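Local structure of BH2358 protein (Bacillus halodurans C-125, 2RBD) at the interface of chains A and B. The protein is a putative, mainly helical spore coat protein that probably serves a structural role in the coat of the bacterial spore. Residues are numbered along the deposited sequence; one frame, centred on the assembly and turned at random. Chains: chain A/B, BH2358 protein.

Contact 1: the interface of chains A and B. Residues chain A 38, 41-42, 87-88, 92-93; chain B 42, 93, 96-97.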
ATOM      1  N   SER A  38      22.763  12.302  -9.287  1.00 11.32           N
ATOM      2  CA  SER A  38      23.368  11.593 -10.425  1.00 12.13           C
ATOM      3  C   SER A  38      22.547  11.851 -11.686  1.00 12.39           C
ATOM      4  O   SER A  38      23.098  12.232 -12.715  1.00 12.71           O
ATOM      5  CB  SER A  38      23.465  10.106 -10.166  1.00 14.63           C
ATOM      6  OG  SER A  38      24.123   9.476 -11.249  1.00 18.01           O
ATOM      7  N   ASN A  41      23.319  14.894 -13.767  1.00 15.13           N
ATOM      8  CA  ASN A  41      24.451  14.688 -14.664  1.00 13.96           C
ATOM      9  C   ASN A  41      24.132  13.891 -15.930  1.00 15.69           C
ATOM     10  O   ASN A  41      24.851  14.011 -16.924  1.00 18.61           O
ATOM     11  CB  ASN A  41      25.596  14.052 -13.899  1.00 14.39           C
ATOM     12  CG  ASN A  41      26.277  15.045 -12.949  1.00 16.84           C
ATOM     13  OD1 ASN A  41      26.421  16.203 -13.303  1.00 18.34           O
ATOM     14  ND2 ASN A  41      26.722  14.594 -11.800  1.00 15.40           N
ATOM     15  N   HIS A  42      23.084  13.076 -15.903  1.00 12.99           N
ATOM     16  CA  HIS A  42      22.652  12.252 -17.031  1.00 12.97           C
ATOM     17  C   HIS A  42      21.630  12.939 -17.911  1.00 17.32           C
ATOM     18  O   HIS A  42      21.320  12.440 -18.950  1.00 16.67           O
ATOM     19  CB  HIS A  42      21.979  10.949 -16.540  1.00 13.13           C
ATOM     20  CG  HIS A  42      22.923   9.929 -16.002  1.00 14.07           C
ATOM     21  ND1 HIS A  42      23.235   8.777 -16.670  1.00 11.50           N
ATOM     22  CD2 HIS A  42      23.614   9.877 -14.845  1.00 11.13           C
ATOM     23  CE1 HIS A  42      24.071   8.049 -15.947  1.00 14.51           C
ATOM     24  NE2 HIS A  42      24.320   8.696 -14.824  1.00 12.59           N
ATOM     25  N   ALA A  87      29.466  16.280 -14.002  1.00 19.82           N
ATOM     26  CA  ALA A  87      29.991  15.436 -15.063  1.00 20.42           C
ATOM     27  C   ALA A  87      29.477  15.968 -16.368  1.00 21.05           C
ATOM     28  O   ALA A  87      28.378  16.539 -16.427  1.00 22.77           O
ATOM     29  CB  ALA A  87      29.521  14.011 -14.893  1.00 17.46           C
ATOM     30  N   ARG A  88      30.247  15.776 -17.431  1.00 22.39           N
ATOM     31  CA  ARG A  88      29.782  16.088 -18.774  1.00 22.51           C
ATOM     32  C   ARG A  88      28.974  14.952 -19.345  1.00 22.88           C
ATOM     33  O   ARG A  88      29.393  13.786 -19.344  1.00 20.95           O
ATOM     34  CB  ARG A  88      30.957  16.397 -19.736  1.00 25.76           C
ATOM     35  CG  ARG A  88      32.069  17.338 -19.186  1.00 29.59           C
ATOM     36  N   ILE A  92      29.604  10.277 -20.618  1.00 16.92           N
ATOM     37  CA  ILE A  92      28.993   9.092 -19.995  1.00 15.80           C
ATOM     38  C   ILE A  92      28.885   8.019 -21.070  1.00 14.54           C
ATOM     39  O   ILE A  92      28.229   8.244 -22.098  1.00 16.62           O
ATOM     40  CB  ILE A  92      27.591   9.359 -19.391  1.00 14.90           C
ATOM     41  CG1 ILE A  92      27.629  10.546 -18.401  1.00 17.27           C
ATOM     42  CG2 ILE A  92      27.064   8.094 -18.710  1.00 14.24           C
ATOM     43  CD1 ILE A  92      26.231  11.094 -17.969  1.00 14.39           C
ATOM     44  N   PRO A  93      29.501   6.840 -20.851  1.00 15.67           N
ATOM     45  CA  PRO A  93      29.327   5.747 -21.825  1.00 17.99           C
ATOM     46  C   PRO A  93      27.847   5.448 -22.053  1.00 17.41           C
ATOM     47  O   PRO A  93      27.068   5.418 -21.083  1.00 14.96           O
ATOM     48  CB  PRO A  93      29.979   4.568 -21.134  1.00 16.75           C
ATOM     49  CG  PRO A  93      30.986   5.171 -20.223  1.00 18.07           C
ATOM     50  CD  PRO A  93      30.361   6.430 -19.734  1.00 17.45           C
TER
ATOM     51  N   HIS B  42      27.499  -0.144 -14.160  1.00 12.99           N
ATOM     52  CA  HIS B  42      27.971   0.690 -13.056  1.00 12.97           C
ATOM     53  C   HIS B  42      28.537  -0.115 -11.905  1.00 17.32           C
ATOM     54  O   HIS B  42      29.100   0.449 -11.017  1.00 16.67           O
ATOM     55  CB  HIS B  42      26.813   1.524 -12.460  1.00 13.13           C
ATOM     56  CG  HIS B  42      26.382   2.676 -13.302  1.00 14.07           C
ATOM     57  ND1 HIS B  42      26.654   3.976 -12.982  1.00 11.50           N
ATOM     58  CD2 HIS B  42      25.676   2.724 -14.451  1.00 11.13           C
ATOM     59  CE1 HIS B  42      26.129   4.784 -13.889  1.00 14.51           C
ATOM     60  NE2 HIS B  42      25.523   4.047 -14.800  1.00 12.59           N
ATOM     61  N   PRO B  93      32.028   8.889 -15.719  1.00 15.67           N
ATOM     62  CA  PRO B  93      32.379  10.028 -14.849  1.00 17.99           C
ATOM     63  C   PRO B  93      31.855   9.815 -13.431  1.00 17.41           C
ATOM     64  O   PRO B  93      30.713   9.353 -13.259  1.00 14.96           O
ATOM     65  CB  PRO B  93      31.642  11.185 -15.490  1.00 16.75           C
ATOM     66  CG  PRO B  93      31.509  10.806 -16.920  1.00 18.07           C
ATOM     67  CD  PRO B  93      31.296   9.332 -16.912  1.00 17.45           C
ATOM     68  N   ALA B  96      28.383  10.743 -12.370  1.00 14.39           N
ATOM     69  CA  ALA B  96      27.313   9.994 -13.051  1.00 15.18           C
ATOM     70  C   ALA B  96      27.213   8.554 -12.587  1.00 13.80           C
ATOM     71  O   ALA B  96      26.301   7.814 -12.982  1.00 12.67           O
ATOM     72  CB  ALA B  96      27.550  10.044 -14.566  1.00 13.44           C
ATOM     73  N   ARG B  97      28.148   8.140 -11.746  1.00 14.18           N
ATOM     74  CA  ARG B  97      28.308   6.727 -11.374  0.70 15.16           C
ATOM     75  C   ARG B  97      27.429   6.363 -10.194  1.00 15.20           C
ATOM     76  O   ARG B  97      27.436   7.051  -9.172  1.00 17.78           O
ATOM     77  CB  ARG B  97      29.785   6.451 -10.986  0.70 16.07           C
ATOM     78  CG  ARG B  97      30.023   5.225 -10.022  0.70 24.70           C
ATOM     79  CD  ARG B  97      30.760   4.051 -10.630  0.70 32.67           C
ATOM     80  NE  ARG B  97      30.379   2.757 -10.033  0.70 29.35           N
ATOM     81  CZ  ARG B  97      30.871   2.191  -8.930  0.70 28.09           C
ATOM     82  NH1 ARG B  97      31.762   2.814  -8.166  0.70 35.61           N
ATOM     83  NH2 ARG B  97      30.401   0.997  -8.534  0.70 28.01           N
TER

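Contact 2: the interface of chains A and B. Residues chain A 38-39, 42, 96, 98; chain B 35, 38-39, 42, 98.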
ATOM      1  N   SER A  38      22.763  12.302  -9.287  1.00 11.32           N
ATOM      2  CA  SER A  38      23.368  11.593 -10.425  1.00 12.13           C
ATOM      3  C   SER A  38      22.547  11.851 -11.686  1.00 12.39           C
ATOM      4  O   SER A  38      23.098  12.232 -12.715  1.00 12.71           O
ATOM      5  CB  SER A  38      23.465  10.106 -10.166  1.00 14.63           C
ATOM      6  OG  SER A  38      24.123   9.476 -11.249  1.00 18.01           O
ATOM      7  N   PHE A  39      21.213  11.764 -11.587  1.00 13.74           N
ATOM      8  CA  PHE A  39      20.355  12.056 -12.742  1.00 12.55           C
ATOM      9  C   PHE A  39      20.573  13.449 -13.332  1.00 15.10           C
ATOM     10  O   PHE A  39      20.495  13.599 -14.530  1.00 15.19           O
ATOM     11  CB  PHE A  39      18.895  11.898 -12.382  1.00 14.34           C
ATOM     12  CG  PHE A  39      18.416  10.466 -12.240  1.00 11.87           C
ATOM     13  CD1 PHE A  39      19.080   9.379 -12.793  1.00 16.30           C
ATOM     14  CD2 PHE A  39      17.222  10.240 -11.600  1.00 16.45           C
ATOM     15  CE1 PHE A  39      18.564   8.079 -12.657  1.00 16.62           C
ATOM     16  CE2 PHE A  39      16.705   8.959 -11.449  1.00 18.54           C
ATOM     17  CZ  PHE A  39      17.392   7.886 -11.970  1.00 19.13           C
ATOM     18  N   HIS A  42      23.084  13.076 -15.903  1.00 12.99           N
ATOM     19  CA  HIS A  42      22.652  12.252 -17.031  1.00 12.97           C
ATOM     20  C   HIS A  42      21.630  12.939 -17.911  1.00 17.32           C
ATOM     21  O   HIS A  42      21.320  12.440 -18.950  1.00 16.67           O
ATOM     22  CB  HIS A  42      21.979  10.949 -16.540  1.00 13.13           C
ATOM     23  CG  HIS A  42      22.923   9.929 -16.002  1.00 14.07           C
ATOM     24  ND1 HIS A  42      23.235   8.777 -16.670  1.00 11.50           N
ATOM     25  CD2 HIS A  42      23.614   9.877 -14.845  1.00 11.13           C
ATOM     26  CE1 HIS A  42      24.071   8.049 -15.947  1.00 14.51           C
ATOM     27  NE2 HIS A  42      24.320   8.696 -14.824  1.00 12.59           N
ATOM     28  N   ALA A  96      25.869   3.126 -19.875  1.00 14.39           N
ATOM     29  CA  ALA A  96      25.732   3.566 -18.476  1.00 15.18           C
ATOM     30  C   ALA A  96      24.783   4.738 -18.317  1.00 13.80           C
ATOM     31  O   ALA A  96      24.474   5.166 -17.195  1.00 12.67           O
ATOM     32  CB  ALA A  96      27.116   3.931 -17.925  1.00 13.44           C
ATOM     33  N   PHE A  98      21.458   7.071 -18.344  1.00 13.82           N
ATOM     34  CA  PHE A  98      20.029   7.118 -18.213  1.00 13.84           C
ATOM     35  C   PHE A  98      19.520   8.249 -19.064  1.00 16.70           C
ATOM     36  O   PHE A  98      20.042   9.352 -19.046  1.00 17.51           O
ATOM     37  CB  PHE A  98      19.606   7.311 -16.751  1.00 16.69           C
ATOM     38  CG  PHE A  98      19.918   6.100 -15.889  1.00 18.92           C
ATOM     39  CD1 PHE A  98      19.053   5.058 -15.803  1.00 28.12           C
ATOM     40  CD2 PHE A  98      21.111   6.014 -15.227  1.00 21.73           C
ATOM     41  CE1 PHE A  98      19.390   3.923 -15.017  1.00 24.56           C
ATOM     42  CE2 PHE A  98      21.436   4.881 -14.476  1.00 25.56           C
ATOM     43  CZ  PHE A  98      20.579   3.855 -14.403  1.00 20.96           C
TER
ATOM     44  N   GLY B  35      16.830  -0.193 -16.388  1.00 10.87           N
ATOM     45  CA  GLY B  35      17.672   0.387 -15.327  1.00 11.46           C
ATOM     46  C   GLY B  35      18.712  -0.566 -14.790  1.00 11.62           C
ATOM     47  O   GLY B  35      19.852  -0.181 -14.562  1.00 12.73           O
ATOM     48  N   SER B  38      21.545  -0.975 -17.047  1.00 11.32           N
ATOM     49  CA  SER B  38      22.491   0.131 -16.831  1.00 12.13           C
ATOM     50  C   SER B  38      23.304  -0.129 -15.566  1.00 12.39           C
ATOM     51  O   SER B  38      24.529  -0.057 -15.592  1.00 12.71           O
ATOM     52  CB  SER B  38      21.778   1.460 -16.724  1.00 14.63           C
ATOM     53  OG  SER B  38      22.727   2.501 -16.596  1.00 18.01           O
ATOM     54  N   PHE B  39      22.643  -0.552 -14.478  1.00 13.74           N
ATOM     55  CA  PHE B  39      23.364  -0.880 -13.243  1.00 12.55           C
ATOM     56  C   PHE B  39      24.450  -1.939 -13.427  1.00 15.10           C
ATOM     57  O   PHE B  39      25.476  -1.846 -12.793  1.00 15.19           O
ATOM     58  CB  PHE B  39      22.407  -1.340 -12.166  1.00 14.34           C
ATOM     59  CG  PHE B  39      21.576  -0.242 -11.529  1.00 11.87           C
ATOM     60  CD1 PHE B  39      21.920   1.103 -11.574  1.00 16.30           C
ATOM     61  CD2 PHE B  39      20.468  -0.605 -10.801  1.00 16.45           C
ATOM     62  CE1 PHE B  39      21.126   2.067 -10.933  1.00 16.62           C
ATOM     63  CE2 PHE B  39      19.669   0.339 -10.170  1.00 18.54           C
ATOM     64  CZ  PHE B  39      20.000   1.673 -10.254  1.00 19.13           C
ATOM     65  N   HIS B  42      27.499  -0.144 -14.160  1.00 12.99           N
ATOM     66  CA  HIS B  42      27.971   0.690 -13.056  1.00 12.97           C
ATOM     67  C   HIS B  42      28.537  -0.115 -11.905  1.00 17.32           C
ATOM     68  O   HIS B  42      29.100   0.449 -11.017  1.00 16.67           O
ATOM     69  CB  HIS B  42      26.813   1.524 -12.460  1.00 13.13           C
ATOM     70  CG  HIS B  42      26.382   2.676 -13.302  1.00 14.07           C
ATOM     71  ND1 HIS B  42      26.654   3.976 -12.982  1.00 11.50           N
ATOM     72  CD2 HIS B  42      25.676   2.724 -14.451  1.00 11.13           C
ATOM     73  CE1 HIS B  42      26.129   4.784 -13.889  1.00 14.51           C
ATOM     74  NE2 HIS B  42      25.523   4.047 -14.800  1.00 12.59           N
ATOM     75  N   PHE B  98      26.714   5.244 -10.286  1.00 13.82           N
ATOM     76  CA  PHE B  98      26.035   4.658  -9.165  1.00 13.84           C
ATOM     77  C   PHE B  98      26.947   3.630  -8.553  1.00 16.70           C
ATOM     78  O   PHE B  98      27.543   2.813  -9.237  1.00 17.51           O
ATOM     79  CB  PHE B  98      24.706   4.018  -9.586  1.00 16.69           C
ATOM     80  CG  PHE B  98      23.675   5.045 -10.021  1.00 18.92           C
ATOM     81  CD1 PHE B  98      22.873   5.660  -9.116  1.00 28.12           C
ATOM     82  CD2 PHE B  98      23.579   5.411 -11.334  1.00 21.73           C
ATOM     83  CE1 PHE B  98      21.943   6.644  -9.550  1.00 24.56           C
ATOM     84  CE2 PHE B  98      22.675   6.395 -11.741  1.00 25.56           C
ATOM     85  CZ  PHE B  98      21.892   7.002 -10.840  1.00 20.96           C
TER

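Contact 1: the interface of chains A and B
A:His42 and B:Ala96 make the polar link of this patch, an interface between two copies of one protein. The imidazole NE2 of A:His42 donates to the backbone O of B:Ala96 at 2.8 Å, with a nearly straight bond of 168° at the hydrogen. The carbonyl receives it on a lone pair, at a C=O...N angle of 122°, and the oxygen lies almost in the plane of the imidazole ring. The ring thus meets its acceptor at the edge, with NE2 as the donor of the bond. A:Ser38 brings its OG to 3.2 Å from the same B:Ala96 O. That hydroxyl stands anti to the backbone N (chi1 -177°), which carries it from the helix toward the partner chain.

Apolar contacts lie beside this bond. A:Ile92 lays CD1 over the centre of the A:His42 ring, 4.0 Å above its plane, and the same methyl touches B:Ala96 CB at 3.8 Å. The alanine methyl is therefore shared between the isoleucine tip and the NE2 end of the imidazole. Farther out, A:Ala87 CB meets B:Pro93 CB at 3.6 Å, while the side chain of A:Ile92 crosses the B:Pro93 ring at about a right angle.

Within chain B, B:Arg97 turns its guanidinium edge to the backbone O of B:His42. B:Arg97 NE lies 2.8 Å and NH2 2.9 Å from B:His42 O, both donating to it side-on and close to the guanidinium plane. This double grip ties the segment following B:Ala96 to the end of its own helix.

In the fold, A:His42 is the last residue of helix 16-42, and A:Ala87 and A:Ile92 belong to the connection between helices 46-72 and 100-124. From chain B the same connection supplies B:Pro93 and the short 3-10 helix 94-96.

Contact 2: the interface of chains A and B
This is a two-fold symmetric interface between identical chains, built around an aromatic pair, that joins chains A and B within the deposited tetramer and may also do so in the native protein. A:Phe98 and B:Phe98 meet edge to face, their planes 83° apart and their centroids separated by 5.4 Å. A:Phe98 CE2 and B:Phe98 CE2 approach to 3.4 Å, a tight join of ring rims.

Each phenylalanine also reaches the opposite helix. A:Phe98 CG stands beside the backbone N, anti to the carbonyl carbon (chi1 -68°), turning the ring toward that helix. CZ of A:Phe98 packs 3.5 Å from B:Ser38 CB and 3.4 Å from the hydroxyl B:Ser38 OG, its CE1 lies against CA of B:Gly35, and B:Phe39 adds its CE1 beside CZ. With no side chain at B:Gly35, the ring probably can come close to the helix backbone here. In the twin, CZ of B:Phe98 sits against A:Ser38 and A:Phe39, and the side chain of A:Phe39 crosses that of B:Phe98 at about a right angle. A:Phe39 CE1 lies over the rim of A:Phe98, as B:Phe39 CE1 does over B:Phe98.

B:His42 links these rings to the polar contacts. Its ND1 accepts the backbone N-H of B:Phe98 at 3.0 Å, nearly straight (175° at the hydrogen), though the donor is tilted from the ring plane. Its NE2 donates across to A:Ala96 O at 2.8 Å. Replacing B:His42 by an alanine would probably leave both the A:Ala96 carbonyl and the B:Phe98 amide without these partners, and the phenylalanine segment less firmly positioned.

Within the fold, B:Gly35, B:Ser38, B:Phe39 and B:His42 line the C-terminal part of helix 16-42, while A:Phe98 and B:Phe98 lie between 3-10 helix 94-96 and helix 100-124.

Contact 1 and contact 2 are adjoining patches of one interface, the centres of their C-alpha atoms about 7 Å apart. They share A:Ser38, A:His42 and B:His42, all from the C-terminal part of helix 16-42. Both lie near the two-fold axis, contact 1 where the connecting segments meet the helix end and contact 2 where the Phe98 rings meet. A:His42 NE2 and B:His42 NE2, 4.8 Å apart, lie near each other across that axis. Reciprocal use of the same helix end and loop probably makes the two patches form and separate together, coupling loop position to chain pairing.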